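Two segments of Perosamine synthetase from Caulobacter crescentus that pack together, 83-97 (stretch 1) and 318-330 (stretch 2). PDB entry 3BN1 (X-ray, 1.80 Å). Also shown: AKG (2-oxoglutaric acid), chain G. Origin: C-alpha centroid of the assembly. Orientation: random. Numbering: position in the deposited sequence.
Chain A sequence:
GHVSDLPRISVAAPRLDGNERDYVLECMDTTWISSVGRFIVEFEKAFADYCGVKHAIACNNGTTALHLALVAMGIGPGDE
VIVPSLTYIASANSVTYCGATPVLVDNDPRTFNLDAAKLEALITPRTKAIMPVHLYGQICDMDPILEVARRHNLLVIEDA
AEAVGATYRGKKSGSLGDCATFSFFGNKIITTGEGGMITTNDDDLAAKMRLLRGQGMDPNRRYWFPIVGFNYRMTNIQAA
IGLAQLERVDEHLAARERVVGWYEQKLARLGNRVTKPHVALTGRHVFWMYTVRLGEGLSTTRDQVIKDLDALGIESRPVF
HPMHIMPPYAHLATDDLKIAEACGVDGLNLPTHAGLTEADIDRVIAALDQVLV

Stretch 1, residues 83-97: VPSLTYIASANSVTY
Stretch 2 318-330: PVFHPMHIMPPYA

Stretch 1 leaves a strand at V83-P84, turns at S85, then runs extended from L86 to Y88. It is helical by S91, and the helix continues beyond the stretch; N93 N donates to I89 O at 2.8 Å. Stretch 2 is mostly loop, with a 3-10 segment at 323-325. The stretches come closest at L86 and P322, CA to CA 4.6 Å; T87-F320 is 6.0 Å and N93-P328 9.1 Å, also CA to CA. S85-Y88 and F320-M323 run in roughly opposite senses, obliquely.

S85 bonds through both its backbone O and its OG. M323 N donates to S85 O at 2.9 Å, nearly straight at 161°, and P322 CA adds a CA-H...O contact to S85 O at 3.5 Å. The S85 side chain (t) places OG 2.6 Å from H324 ND1, near the ring plane; either atom could donate. H324 (chi1 p) has NE2 satisfied elsewhere in the structure.

Y329 (m) reaches the helix. Its OH donates to OD1 of N93 (chi1 m) at 2.6 Å, and OG1 of T96 (chi1 m) lies 2.8 Å from Y329 OH. A92 CB sits over the ring face, 4.0 Å from the centroid of Y329.

Apolar side chains pack together. M323 (m, m, p) brings SD to 3.8 Å from CG1 of I89 (t, t) and 3.9 Å from A92 CB. CD1 of L86 (t, p) meets V319 CG1 at 3.7 Å. F320 (m) covers T87 C and Y88 CA with one ring face. Y88 N is buried without a partner.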

ATOM      1  N   VAL A  83     -22.888   2.007   4.495  1.00 13.70           N
ATOM      2  CA  VAL A  83     -22.118   0.759   4.511  1.00  6.87           C
ATOM      3  C   VAL A  83     -22.824  -0.238   5.450  1.00 19.98           C
ATOM      4  O   VAL A  83     -23.333   0.180   6.499  1.00  7.08           O
ATOM      5  CB  VAL A  83     -20.744   1.059   5.119  1.00  9.44           C
ATOM      6  CG1 VAL A  83     -19.818  -0.153   5.088  1.00  8.20           C
ATOM      7  CG2 VAL A  83     -20.121   2.263   4.470  1.00 13.66           C
ATOM      8  N   PRO A  84     -22.905  -1.529   5.077  1.00  7.66           N
ATOM      9  CA  PRO A  84     -23.519  -2.510   5.976  1.00 11.49           C
ATOM     10  C   PRO A  84     -22.647  -2.684   7.229  1.00 10.77           C
ATOM     11  O   PRO A  84     -21.424  -2.634   7.166  1.00 12.30           O
ATOM     12  CB  PRO A  84     -23.550  -3.795   5.151  1.00  6.16           C
ATOM     13  CG  PRO A  84     -22.621  -3.580   3.996  1.00 15.27           C
ATOM     14  CD  PRO A  84     -22.545  -2.103   3.757  1.00 14.03           C
ATOM     15  N   SER A  85     -23.277  -2.837   8.378  1.00  7.59           N
ATOM     16  CA  SER A  85     -22.545  -3.103   9.630  1.00  7.63           C
ATOM     17  C   SER A  85     -21.860  -4.455   9.476  1.00  9.73           C
ATOM     18  O   SER A  85     -20.720  -4.606   9.904  1.00  9.00           O
ATOM     19  CB  SER A  85     -23.463  -3.193  10.847  1.00  9.31           C
ATOM     20  OG  SER A  85     -22.719  -3.163  12.057  1.00 15.02           O
ATOM     21  N   LEU A  86     -22.547  -5.411   8.826  1.00 11.12           N
ATOM     22  CA  LEU A  86     -21.956  -6.742   8.553  1.00  4.95           C
ATOM     23  C   LEU A  86     -21.056  -6.750   7.335  1.00  5.92           C
ATOM     24  O   LEU A  86     -21.541  -6.860   6.192  1.00  9.61           O
ATOM     25  CB  LEU A  86     -23.020  -7.817   8.376  1.00  5.12           C
ATOM     26  CG  LEU A  86     -22.464  -9.272   8.491  1.00 10.94           C
ATOM     27  CD1 LEU A  86     -22.056  -9.573   9.946  1.00  8.02           C
ATOM     28  CD2 LEU A  86     -23.495 -10.316   8.079  1.00  7.22           C
ATOM     29  N   THR A  87     -19.751  -6.627   7.586  1.00 13.67           N
ATOM     30  CA  THR A  87     -18.720  -6.566   6.522  1.00  5.69           C
ATOM     31  C   THR A  87     -17.335  -6.625   7.180  1.00  4.00           C
ATOM     32  O   THR A  87     -17.204  -6.513   8.418  1.00  7.42           O
ATOM     33  CB  THR A  87     -18.811  -5.292   5.626  1.00 14.59           C
ATOM     34  OG1 THR A  87     -17.829  -5.348   4.573  1.00  5.67           O
ATOM     35  CG2 THR A  87     -18.570  -4.003   6.406  1.00  8.42           C
ATOM     36  N   TYR A  88     -16.321  -6.699   6.329  1.00 11.67           N
ATOM     37  CA  TYR A  88     -14.946  -6.632   6.772  1.00  7.87           C
ATOM     38  C   TYR A  88     -14.681  -5.127   7.027  1.00  1.81           C
ATOM     39  O   TYR A  88     -15.157  -4.243   6.325  1.00  7.26           O
ATOM     40  CB  TYR A  88     -14.009  -7.176   5.693  1.00  6.53           C
ATOM     41  CG  TYR A  88     -12.602  -7.050   6.193  1.00 13.05           C
ATOM     42  CD1 TYR A  88     -12.198  -7.730   7.351  1.00 13.28           C
ATOM     43  CD2 TYR A  88     -11.705  -6.199   5.531  1.00 15.43           C
ATOM     44  CE1 TYR A  88     -10.906  -7.653   7.772  1.00  4.70           C
ATOM     45  CE2 TYR A  88     -10.427  -6.109   5.946  1.00  9.24           C
ATOM     46  CZ  TYR A  88     -10.053  -6.781   7.084  1.00 10.90           C
ATOM     47  OH  TYR A  88      -8.775  -6.604   7.529  1.00 11.98           O
ATOM     48  N   ILE A  89     -13.938  -4.841   8.086  1.00 11.30           N
ATOM     49  CA  ILE A  89     -13.835  -3.503   8.568  1.00  6.06           C
ATOM     50  C   ILE A  89     -13.239  -2.496   7.623  1.00  7.82           C
ATOM     51  O   ILE A  89     -13.484  -1.286   7.794  1.00 13.89           O
ATOM     52  CB  ILE A  89     -12.999  -3.447   9.815  1.00  5.27           C
ATOM     53  CG1 ILE A  89     -13.293  -2.161  10.602  1.00  8.62           C
ATOM     54  CG2 ILE A  89     -11.543  -3.706   9.425  1.00  4.57           C
ATOM     55  CD1 ILE A  89     -12.721  -2.201  12.044  1.00  7.17           C
ATOM     56  N   ALA A  90     -12.480  -2.998   6.636  1.00  5.98           N
ATOM     57  CA  ALA A  90     -11.886  -2.132   5.634  1.00  7.41           C
ATOM     58  C   ALA A  90     -12.985  -1.353   4.925  1.00  4.30           C
ATOM     59  O   ALA A  90     -12.724  -0.202   4.523  1.00  8.35           O
ATOM     60  CB  ALA A  90     -11.007  -2.928   4.627  1.00  8.35           C
ATOM     61  N   SER A  91     -14.211  -1.893   4.857  1.00  3.88           N
ATOM     62  CA  SER A  91     -15.275  -1.182   4.154  1.00 22.89           C
ATOM     63  C   SER A  91     -15.537   0.164   4.810  1.00 15.26           C
ATOM     64  O   SER A  91     -15.827   1.184   4.152  1.00  8.84           O
ATOM     65  CB  SER A  91     -16.603  -1.963   4.235  1.00 12.80           C
ATOM     66  OG  SER A  91     -16.405  -3.265   3.740  1.00 14.72           O
ATOM     67  N   ALA A  92     -15.620   0.110   6.131  1.00  7.07           N
ATOM     68  CA  ALA A  92     -15.932   1.324   6.902  1.00  1.11           C
ATOM     69  C   ALA A  92     -14.687   2.142   7.039  1.00  7.26           C
ATOM     70  O   ALA A  92     -14.781   3.368   7.007  1.00  5.09           O
ATOM     71  CB  ALA A  92     -16.461   0.932   8.311  1.00 13.26           C
ATOM     72  N   ASN A  93     -13.539   1.498   7.267  1.00  9.56           N
ATOM     73  CA  ASN A  93     -12.303   2.271   7.486  1.00  9.97           C
ATOM     74  C   ASN A  93     -11.988   3.158   6.328  1.00  1.00           C
ATOM     75  O   ASN A  93     -11.538   4.304   6.460  1.00  5.99           O
ATOM     76  CB  ASN A  93     -11.042   1.396   7.763  1.00  2.36           C
ATOM     77  CG  ASN A  93     -11.105   0.729   9.151  1.00  8.39           C
ATOM     78  OD1 ASN A  93     -11.873   1.151  10.031  1.00  7.70           O
ATOM     79  ND2 ASN A  93     -10.265  -0.291   9.360  1.00  9.28           N
ATOM     80  N   SER A  94     -12.240   2.607   5.137  1.00  9.04           N
ATOM     81  CA  SER A  94     -11.992   3.352   3.900  1.00  7.37           C
ATOM     82  C   SER A  94     -12.715   4.722   3.872  1.00  5.10           C
ATOM     83  O   SER A  94     -12.165   5.736   3.437  1.00  6.97           O
ATOM     84  CB  SER A  94     -12.260   2.459   2.651  1.00  5.28           C
ATOM     85  OG  SER A  94     -13.644   2.234   2.388  1.00  7.84           O
ATOM     86  N   VAL A  95     -13.927   4.775   4.433  1.00 10.47           N
ATOM     87  CA  VAL A  95     -14.724   6.002   4.474  1.00  8.09           C
ATOM     88  C   VAL A  95     -14.102   6.896   5.548  1.00  9.82           C
ATOM     89  O   VAL A  95     -13.866   8.103   5.369  1.00 11.94           O
ATOM     90  CB  VAL A  95     -16.198   5.653   4.828  1.00  7.93           C
ATOM     91  CG1 VAL A  95     -17.103   6.856   5.177  1.00  5.08           C
ATOM     92  CG2 VAL A  95     -16.784   4.726   3.771  1.00  6.51           C
ATOM     93  N   THR A  96     -13.747   6.218   6.623  1.00  8.92           N
ATOM     94  CA  THR A  96     -13.136   6.911   7.706  1.00  9.69           C
ATOM     95  C   THR A  96     -11.917   7.627   7.224  1.00  7.87           C
ATOM     96  O   THR A  96     -11.693   8.744   7.634  1.00  6.99           O
ATOM     97  CB  THR A  96     -12.766   5.946   8.805  1.00 17.60           C
ATOM     98  OG1 THR A  96     -13.985   5.615   9.474  1.00  8.68           O
ATOM     99  CG2 THR A  96     -11.905   6.656   9.888  1.00 17.27           C
ATOM    100  N   TYR A  97     -11.113   6.977   6.394  1.00 10.15           N
ATOM    101  CA  TYR A  97      -9.896   7.616   5.962  1.00  7.30           C
ATOM    102  C   TYR A  97     -10.212   8.880   5.169  1.00  8.39           C
ATOM    103  O   TYR A  97      -9.361   9.787   5.074  1.00  7.14           O
ATOM    104  CB  TYR A  97      -9.115   6.739   5.027  1.00  1.31           C
ATOM    105  CG  TYR A  97      -8.699   5.365   5.470  1.00 12.18           C
ATOM    106  CD1 TYR A  97      -8.485   5.046   6.797  1.00 13.63           C
ATOM    107  CD2 TYR A  97      -8.532   4.364   4.520  1.00  9.11           C
ATOM    108  CE1 TYR A  97      -8.120   3.717   7.185  1.00  4.99           C
ATOM    109  CE2 TYR A  97      -8.175   3.094   4.877  1.00  7.47           C
ATOM    110  CZ  TYR A  97      -7.885   2.779   6.196  1.00  6.42           C
ATOM    111  OH  TYR A  97      -7.466   1.509   6.538  1.00 14.04           O
ATOM    112  N   PRO A 318     -15.485 -17.158  12.265  1.00 12.12           N
ATOM    113  CA  PRO A 318     -16.779 -16.567  12.473  1.00  7.05           C
ATOM    114  C   PRO A 318     -17.156 -15.643  11.349  1.00 37.55           C
ATOM    115  O   PRO A 318     -16.318 -15.101  10.596  1.00 13.17           O
ATOM    116  CB  PRO A 318     -16.598 -15.788  13.770  1.00 17.21           C
ATOM    117  CG  PRO A 318     -15.147 -15.505  13.873  1.00 17.56           C
ATOM    118  CD  PRO A 318     -14.406 -16.373  12.891  1.00 22.11           C
ATOM    119  N   VAL A 319     -18.461 -15.474  11.228  1.00 10.82           N
ATOM    120  CA  VAL A 319     -18.888 -14.449  10.281  1.00 12.91           C
ATOM    121  C   VAL A 319     -18.372 -13.124  10.893  1.00 13.07           C
ATOM    122  O   VAL A 319     -18.267 -12.943  12.106  1.00 13.18           O
ATOM    123  CB  VAL A 319     -20.419 -14.485  10.139  1.00  4.43           C
ATOM    124  CG1 VAL A 319     -20.994 -13.159   9.774  1.00  9.96           C
ATOM    125  CG2 VAL A 319     -20.749 -15.540   9.060  1.00 12.85           C
ATOM    126  N   PHE A 320     -18.038 -12.175  10.055  1.00  7.64           N
ATOM    127  CA  PHE A 320     -17.511 -10.906  10.553  1.00  6.88           C
ATOM    128  C   PHE A 320     -18.314 -10.333  11.664  1.00 10.62           C
ATOM    129  O   PHE A 320     -19.551 -10.424  11.633  1.00  8.04           O
ATOM    130  CB  PHE A 320     -17.661  -9.892   9.435  1.00  5.33           C
ATOM    131  CG  PHE A 320     -16.904 -10.256   8.203  1.00 14.97           C
ATOM    132  CD1 PHE A 320     -15.525 -10.255   8.234  1.00  5.54           C
ATOM    133  CD2 PHE A 320     -17.565 -10.496   6.989  1.00 20.39           C
ATOM    134  CE1 PHE A 320     -14.778 -10.572   7.130  1.00  5.02           C
ATOM    135  CE2 PHE A 320     -16.815 -10.773   5.789  1.00 14.55           C
ATOM    136  CZ  PHE A 320     -15.441 -10.832   5.882  1.00 16.12           C
ATOM    137  N   HIS A 321     -17.628  -9.675  12.609  1.00 12.46           N
ATOM    138  CA  HIS A 321     -18.350  -9.037  13.716  1.00 10.93           C
ATOM    139  C   HIS A 321     -18.916  -7.781  13.150  1.00 12.25           C
ATOM    140  O   HIS A 321     -18.177  -7.044  12.496  1.00  9.69           O
ATOM    141  CB  HIS A 321     -17.418  -8.618  14.884  1.00  9.90           C
ATOM    142  CG  HIS A 321     -16.690  -9.755  15.507  1.00 16.97           C
ATOM    143  ND1 HIS A 321     -17.268 -10.996  15.680  1.00 66.20           N
ATOM    144  CD2 HIS A 321     -15.413  -9.866  15.947  1.00 27.97           C
ATOM    145  CE1 HIS A 321     -16.378 -11.828  16.193  1.00 30.81           C
ATOM    146  NE2 HIS A 321     -15.252 -11.163  16.385  1.00 28.03           N
ATOM    147  N   PRO A 322     -20.180  -7.483  13.468  1.00 14.38           N
ATOM    148  CA  PRO A 322     -20.762  -6.248  12.978  1.00  6.67           C
ATOM    149  C   PRO A 322     -19.884  -5.062  13.451  1.00  3.80           C
ATOM    150  O   PRO A 322     -19.409  -5.035  14.589  1.00 12.79           O
ATOM    151  CB  PRO A 322     -22.141  -6.246  13.647  1.00  9.92           C
ATOM    152  CG  PRO A 322     -22.531  -7.686  13.743  1.00  9.40           C
ATOM    153  CD  PRO A 322     -21.204  -8.380  14.065  1.00  8.78           C
ATOM    154  N   MET A 323     -19.737  -4.057  12.606  1.00  9.96           N
ATOM    155  CA  MET A 323     -18.888  -2.914  12.974  1.00 12.72           C
ATOM    156  C   MET A 323     -19.288  -2.300  14.298  1.00 17.31           C
ATOM    157  O   MET A 323     -18.466  -1.840  15.084  1.00 15.23           O
ATOM    158  CB  MET A 323     -19.145  -1.751  12.001  1.00  8.28           C
ATOM    159  CG  MET A 323     -18.785  -2.092  10.554  1.00 22.57           C
ATOM    160  SD  MET A 323     -17.025  -2.366  10.246  1.00 21.01           S
ATOM    161  CE  MET A 323     -16.839  -4.193  10.949  1.00 11.03           C
ATOM    162  N   HIS A 324     -20.588  -2.087  14.413  1.00  7.29           N
ATOM    163  CA  HIS A 324     -21.109  -1.342  15.552  1.00  6.21           C
ATOM    164  C   HIS A 324     -20.845  -2.056  16.868  1.00 11.55           C
ATOM    165  O   HIS A 324     -21.190  -1.551  17.934  1.00 12.31           O
ATOM    166  CB  HIS A 324     -22.642  -0.933  15.315  1.00  9.88           C
ATOM    167  CG  HIS A 324     -23.606  -2.076  15.431  1.00  7.56           C
ATOM    168  ND1 HIS A 324     -23.638  -3.103  14.507  1.00 12.74           N
ATOM    169  CD2 HIS A 324     -24.493  -2.422  16.404  1.00 11.80           C
ATOM    170  CE1 HIS A 324     -24.526  -4.009  14.886  1.00  6.73           C
ATOM    171  NE2 HIS A 324     -25.058  -3.622  16.038  1.00 12.29           N
ATOM    172  N   ILE A 325     -20.308  -3.274  16.815  1.00  4.77           N
ATOM    173  CA  ILE A 325     -20.108  -3.942  18.098  1.00 17.81           C
ATOM    174  C   ILE A 325     -18.628  -3.920  18.402  1.00 44.81           C
ATOM    175  O   ILE A 325     -18.222  -4.452  19.412  1.00 14.45           O
ATOM    176  CB  ILE A 325     -20.650  -5.383  18.266  1.00 19.61           C
ATOM    177  CG1 ILE A 325     -19.825  -6.375  17.455  1.00 21.66           C
ATOM    178  CG2 ILE A 325     -22.066  -5.491  17.802  1.00 15.70           C
ATOM    179  CD1 ILE A 325     -20.142  -7.904  17.761  1.00 12.72           C
ATOM    180  N   MET A 326     -17.819  -3.306  17.551  1.00 16.16           N
ATOM    181  CA  MET A 326     -16.409  -3.245  17.884  1.00  7.40           C
ATOM    182  C   MET A 326     -16.033  -1.813  18.244  1.00 22.51           C
ATOM    183  O   MET A 326     -16.708  -0.915  17.789  1.00 18.05           O
ATOM    184  CB  MET A 326     -15.545  -3.832  16.773  1.00 13.35           C
ATOM    185  CG  MET A 326     -15.744  -5.323  16.643  1.00 14.17           C
ATOM    186  SD  MET A 326     -14.675  -6.007  15.438  1.00 12.30           S
ATOM    187  CE  MET A 326     -15.276  -5.296  13.923  1.00 13.78           C
ATOM    188  N   PRO A 327     -14.958  -1.594  19.017  1.00 14.71           N
ATOM    189  CA  PRO A 327     -14.617  -0.251  19.475  1.00  9.93           C
ATOM    190  C   PRO A 327     -14.614   0.877  18.458  1.00 15.81           C
ATOM    191  O   PRO A 327     -15.142   1.962  18.696  1.00 15.44           O
ATOM    192  CB  PRO A 327     -13.228  -0.439  20.073  1.00  6.46           C
ATOM    193  CG  PRO A 327     -13.268  -1.861  20.603  1.00 10.80           C
ATOM    194  CD  PRO A 327     -14.135  -2.628  19.670  1.00 13.13           C
ATOM    195  N   PRO A 328     -14.009   0.656  17.305  1.00 11.55           N
ATOM    196  CA  PRO A 328     -13.954   1.790  16.404  1.00  9.00           C
ATOM    197  C   PRO A 328     -15.307   2.330  15.941  1.00 19.30           C
ATOM    198  O   PRO A 328     -15.401   3.512  15.644  1.00 12.33           O
ATOM    199  CB  PRO A 328     -13.039   1.335  15.265  1.00  6.65           C
ATOM    200  CG  PRO A 328     -12.551   0.093  15.625  1.00  9.48           C
ATOM    201  CD  PRO A 328     -13.223  -0.491  16.814  1.00 10.77           C
ATOM    202  N   TYR A 329     -16.350   1.508  15.860  1.00  7.24           N
ATOM    203  CA  TYR A 329     -17.616   1.971  15.293  1.00 11.54           C
ATOM    204  C   TYR A 329     -18.811   1.807  16.204  1.00 14.13           C
ATOM    205  O   TYR A 329     -19.966   1.926  15.792  1.00  8.80           O
ATOM    206  CB  TYR A 329     -17.872   1.218  13.975  1.00 14.86           C
ATOM    207  CG  TYR A 329     -16.817   1.661  12.966  1.00 11.02           C
ATOM    208  CD1 TYR A 329     -16.721   3.009  12.574  1.00  7.48           C
ATOM    209  CD2 TYR A 329     -15.864   0.760  12.478  1.00  3.67           C
ATOM    210  CE1 TYR A 329     -15.643   3.428  11.750  1.00  9.25           C
ATOM    211  CE2 TYR A 329     -14.819   1.172  11.655  1.00 16.21           C
ATOM    212  CZ  TYR A 329     -14.709   2.514  11.303  1.00 16.02           C
ATOM    213  OH  TYR A 329     -13.714   2.975  10.485  1.00  7.45           O
ATOM    214  N   ALA A 330     -18.514   1.553  17.464  1.00 10.66           N
ATOM    215  CA  ALA A 330     -19.561   1.323  18.435  1.00  9.72           C
ATOM    216  C   ALA A 330     -20.434   2.572  18.534  1.00  5.46           C
ATOM    217  O   ALA A 330     -21.621   2.513  18.849  1.00 11.62           O
ATOM    218  CB  ALA A 330     -18.921   1.015  19.764  1.00  6.61           C
TER
HETATM  219  C1  AKG G 374     -10.131 -12.114   5.905  1.00 43.32           C
HETATM  220  O1  AKG G 374      -9.458 -12.485   6.904  1.00 99.89           O
HETATM  221  O2  AKG G 374     -11.117 -12.778   5.502  1.00 99.89           O
HETATM  222  C2  AKG G 374      -9.750 -10.884   5.181  1.00 45.47           C
HETATM  223  O5  AKG G 374     -10.323 -10.591   4.150  1.00 53.97           O
HETATM  224  C3  AKG G 374      -8.671 -10.018   5.798  1.00 29.63           C
HETATM  225  C4  AKG G 374      -8.261  -8.901   4.864  1.00 24.02           C
HETATM  226  C5  AKG G 374      -6.925  -8.369   5.309  1.00 16.59           C
HETATM  227  O3  AKG G 374      -6.452  -7.386   4.678  1.00 20.44           O
HETATM  228  O4  AKG G 374      -6.294  -8.914   6.407  1.00 26.46           O